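Local coordinates for dihydrodipicolinate synthase (Bacteroides thetaiotaomicron, PDB 4XKY), which catalyses the condensation of pyruvate with aspartate semialdehyde, through a Schiff base, at the entry to the diaminopimelate and lysine pathway, at the interface of chains A and B and the interface of chains A and C. Numbering follows the deposited sequence. Chains: chain A, Dihydrodipicolinate synthase; chain B/C, Dihydrodipicolinate synthase.

Contact 1: the interface of chains A and B. Residues chain A 168, 170, 195, 198; chain B 168, 170, 195, 198.
The carboxylates of A:Glu198 and B:Glu198, their planes 81° apart, meet corner to corner through their OE1 atoms, as the side chains cross obliquely. The other chain's threonine lies to one side of each plane: CB of B:Thr170 is 3.4 Å from the carboxylate oxygen OE1 of A:Glu198, and A:Thr170 stands in the equivalent place beside B:Glu198. Both chains are DapA-family subunits, built on the TIM barrel of the class I aldolases, and this nearly twofold patch is probably part of the dimer-dimer contact of the tetramer. The two carboxylate atoms OE1 of A:Glu198 and B:Glu198 approach to 2.5 Å. Two charged carboxylates would be expected to repel at that range; a proton shared between them probably makes this a short hydrogen bond, though protons are not seen. Each glutamate holds CG between its backbone N and carbonyl carbon (chi1 81° in chain A) and then runs out extended, which carries its acid group to the chain boundary. Trimming A:Glu198 to an alanine removes its acid group and is likely to leave the B:Glu198 carboxylate without its mate, and a gap beside CB of B:Thr170.

Beside the acids the A:Thr170 and B:Thr170 side chains reach toward each other, and their hydroxyls OG1 share a hydrogen bond of undecided direction, unusually short at 2.5 Å and of uncertain exact length. Threonine suits the place because its hydroxyl can give or accept while its carbon side packs on isoleucine. As the first residue of helix 170-180, it has an N-H with no acceptor in its own helix, spent instead across the contact: A:Thr170 N donates to B:Ala168 O at 3.1 Å, and B:Thr170 N returns the bond to A:Ala168 O at 3.2 Å. The isoleucines give a greasy flank. A:Ile195 crosses B:Thr170 at about a right angle, and the branch methyl CG2 of B:Ile195 touches CB of A:Thr170 at 3.5 Å.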
# COMPACT_ATOMS: atom_id res chain seq x y z
N ALA A 168 3.61 14.72 -5.67
CA ALA A 168 3.43 15.66 -4.56
C ALA A 168 4.56 15.55 -3.50
O ALA A 168 4.53 16.21 -2.46
CB ALA A 168 2.06 15.47 -3.92
N THR A 170 8.24 16.31 -2.74
CA THR A 170 9.26 17.26 -3.19
C THR A 170 10.68 16.88 -2.83
O THR A 170 11.61 17.45 -3.38
CB THR A 170 8.96 18.70 -2.71
OG1 THR A 170 8.31 18.65 -1.43
CG2 THR A 170 8.05 19.40 -3.70
N ILE A 195 2.28 23.46 -4.73
CA ILE A 195 3.73 23.50 -4.55
C ILE A 195 4.47 24.04 -5.78
O ILE A 195 5.69 23.86 -5.91
CB ILE A 195 4.28 22.10 -4.23
CG1 ILE A 195 3.87 21.08 -5.30
CG2 ILE A 195 3.84 21.69 -2.85
CD1 ILE A 195 4.62 19.76 -5.24
N GLU A 198 6.84 27.04 -4.69
CA GLU A 198 8.06 26.68 -4.00
C GLU A 198 9.01 25.94 -4.95
O GLU A 198 10.22 26.12 -4.88
CB GLU A 198 7.76 25.92 -2.72
CG GLU A 198 7.48 24.45 -2.89
CD GLU A 198 6.92 23.86 -1.61
OE1 GLU A 198 7.54 22.92 -1.05
OE2 GLU A 198 5.86 24.36 -1.16
N ALA B 168 7.36 13.70 3.06
CA ALA B 168 8.00 14.51 2.08
C ALA B 168 6.92 15.10 1.19
O ALA B 168 7.22 15.54 0.09
CB ALA B 168 8.94 13.65 1.25
N THR B 170 4.67 17.94 0.18
CA THR B 170 4.62 19.37 0.46
C THR B 170 3.26 19.99 0.12
O THR B 170 2.95 21.06 0.62
CB THR B 170 5.80 20.16 -0.17
OG1 THR B 170 6.03 19.75 -1.51
CG2 THR B 170 7.04 19.93 0.62
N ILE B 195 13.90 19.35 1.44
CA ILE B 195 12.80 20.29 1.25
C ILE B 195 12.75 21.39 2.34
O ILE B 195 11.78 22.17 2.41
CB ILE B 195 11.43 19.56 1.19
CG1 ILE B 195 11.23 18.59 2.36
CG2 ILE B 195 11.30 18.78 -0.11
CD1 ILE B 195 9.78 18.20 2.57
N GLU B 198 12.97 25.14 0.63
CA GLU B 198 11.77 25.60 -0.06
C GLU B 198 10.63 25.80 0.92
O GLU B 198 9.82 26.68 0.72
CB GLU B 198 11.34 24.68 -1.21
CG GLU B 198 10.71 23.36 -0.81
CD GLU B 198 10.64 22.37 -1.97
OE1 GLU B 198 9.52 22.02 -2.37
OE2 GLU B 198 11.69 21.94 -2.47

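Contact 2: the interface of chains A and C. Residues chain A 85, 108, 110-111, 121; chain C 53, 278-279.
Water 1 is gripped from both chains: the backbone N of A:Ile85 lies 2.8 Å from its oxygen, the carbonyl O of C:Ala278 2.7 Å and the carbonyl O of C:Ser53 3.0 Å. The N-H bond is nearly straight, 171° at the hydrogen. Because A:Ile85 opens helix 85-97, its N-H lacks a carbonyl partner within the helix, and the water hands that donor on to two backbone carbonyls of the neighbour, one ending 3-10 helix 51-53 and one in the loop at C:Ala278.

Next to this polar bridge, C:Pro279 wedges into an apolar pocket of chain A. It follows a cis peptide bond, a geometry that proline accepts far more readily than other residues. Its ring is compact and rigid, which suits a plug between aromatic walls. CB sits over one face of the A:Phe111 ring, 4.0 Å from the centroid and displaced toward the rim, as a CH-pi contact. The same CB meets the A:Phe121 ring at its edge, in plane, 3.8 Å from CD1. With CG anti to the backbone N (chi1 170°), A:Phe111 turns that face toward the proline. The terminal methyl CD1 of A:Ile85 crosses C:Pro279 from another side, reaching CB at 3.8 Å.

A:Tyr110 and C:Pro279 approach from opposite directions, the phenol OH lying 3.3 Å from CB of C:Ser53 and also near CD of the proline. A tyrosine is long enough to carry its hydroxyl to the partner's 51-53 turn. In DapA enzymes a tyrosine of this segment typically enters the neighbouring subunit's active site; A:Tyr110 may correspond to it, although its contacts here do not themselves show this. The patch probably helps to hold the tight dimer.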
# COMPACT_ATOMS: atom_id res chain seq x y z
N ILE A 85 -0.02 -0.31 -25.66
CA ILE A 85 0.99 0.45 -26.39
C ILE A 85 0.54 0.71 -27.81
O ILE A 85 0.78 1.79 -28.32
CB ILE A 85 2.37 -0.21 -26.33
CG1 ILE A 85 2.90 -0.10 -24.89
CG2 ILE A 85 3.35 0.47 -27.31
CD1 ILE A 85 4.11 -0.96 -24.61
N PRO A 108 2.38 2.05 -18.25
CA PRO A 108 1.12 1.54 -17.73
C PRO A 108 1.31 1.01 -16.31
O PRO A 108 2.38 0.50 -15.99
CB PRO A 108 0.80 0.39 -18.69
CG PRO A 108 2.12 -0.06 -19.20
CD PRO A 108 2.90 1.22 -19.35
N TYR A 110 0.59 -1.55 -14.40
CA TYR A 110 0.98 -2.92 -14.10
C TYR A 110 2.45 -3.20 -14.38
O TYR A 110 3.04 -4.09 -13.79
CB TYR A 110 0.10 -3.92 -14.87
CG TYR A 110 0.07 -3.70 -16.37
CD1 TYR A 110 -0.97 -2.98 -16.97
CD2 TYR A 110 1.08 -4.19 -17.18
CE1 TYR A 110 -0.99 -2.77 -18.35
CE2 TYR A 110 1.08 -3.99 -18.54
CZ TYR A 110 0.06 -3.28 -19.13
OH TYR A 110 0.12 -3.12 -20.50
N PHE A 111 3.04 -2.43 -15.29
CA PHE A 111 4.26 -2.91 -15.93
C PHE A 111 5.50 -2.92 -15.03
O PHE A 111 6.09 -3.97 -14.80
CB PHE A 111 4.56 -2.16 -17.22
CG PHE A 111 5.92 -2.45 -17.77
CD1 PHE A 111 6.24 -3.73 -18.19
CD2 PHE A 111 6.90 -1.47 -17.81
CE1 PHE A 111 7.50 -4.02 -18.68
CE2 PHE A 111 8.16 -1.75 -18.30
CZ PHE A 111 8.46 -3.02 -18.74
N PHE A 121 11.30 0.03 -21.59
CA PHE A 121 9.99 0.47 -22.05
C PHE A 121 10.12 1.66 -22.98
O PHE A 121 9.61 1.65 -24.09
CB PHE A 121 9.10 0.85 -20.88
CG PHE A 121 7.76 1.36 -21.31
CD1 PHE A 121 6.72 0.48 -21.54
CD2 PHE A 121 7.56 2.70 -21.54
CE1 PHE A 121 5.49 0.94 -21.97
CE2 PHE A 121 6.34 3.16 -21.98
CZ PHE A 121 5.30 2.28 -22.20
N SER C 53 -3.39 -5.16 -21.89
CA SER C 53 -2.27 -4.85 -22.73
C SER C 53 -2.61 -4.90 -24.25
O SER C 53 -1.83 -4.43 -25.06
CB SER C 53 -1.03 -5.67 -22.32
OG SER C 53 -1.05 -6.99 -22.80
N ALA C 278 3.92 -6.72 -25.93
CA ALA C 278 4.59 -5.58 -25.34
C ALA C 278 3.61 -4.89 -24.38
O ALA C 278 2.43 -4.80 -24.69
CB ALA C 278 5.06 -4.63 -26.42
N PRO C 279 4.10 -4.36 -23.25
CA PRO C 279 5.53 -4.16 -22.95
C PRO C 279 6.26 -5.38 -22.42
O PRO C 279 7.46 -5.32 -22.18
CB PRO C 279 5.50 -3.10 -21.85
CG PRO C 279 4.21 -3.35 -21.13
CD PRO C 279 3.24 -3.79 -22.20
O HOH W 1 0.60 -2.82 -24.51

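The centres of contact 1 and contact 2 lie about 30 Å apart, and they share chain A but no residue and no helix: contact 1 uses helices 170-180 and 196-201 with the turn before each, contact 2 the start of helix 85-97, helix 115-125 and the loop between strand 102-105 and that helix. Chain A thus meets two neighbours with separate surfaces, as a tetramer requires. By family precedent, contact 2 probably belongs to the tight dimer and contact 1 probably joins dimers. The centre of contact 1 is about 14 Å from A:Lys164, that of contact 2 about 13 Å from A:Tyr136.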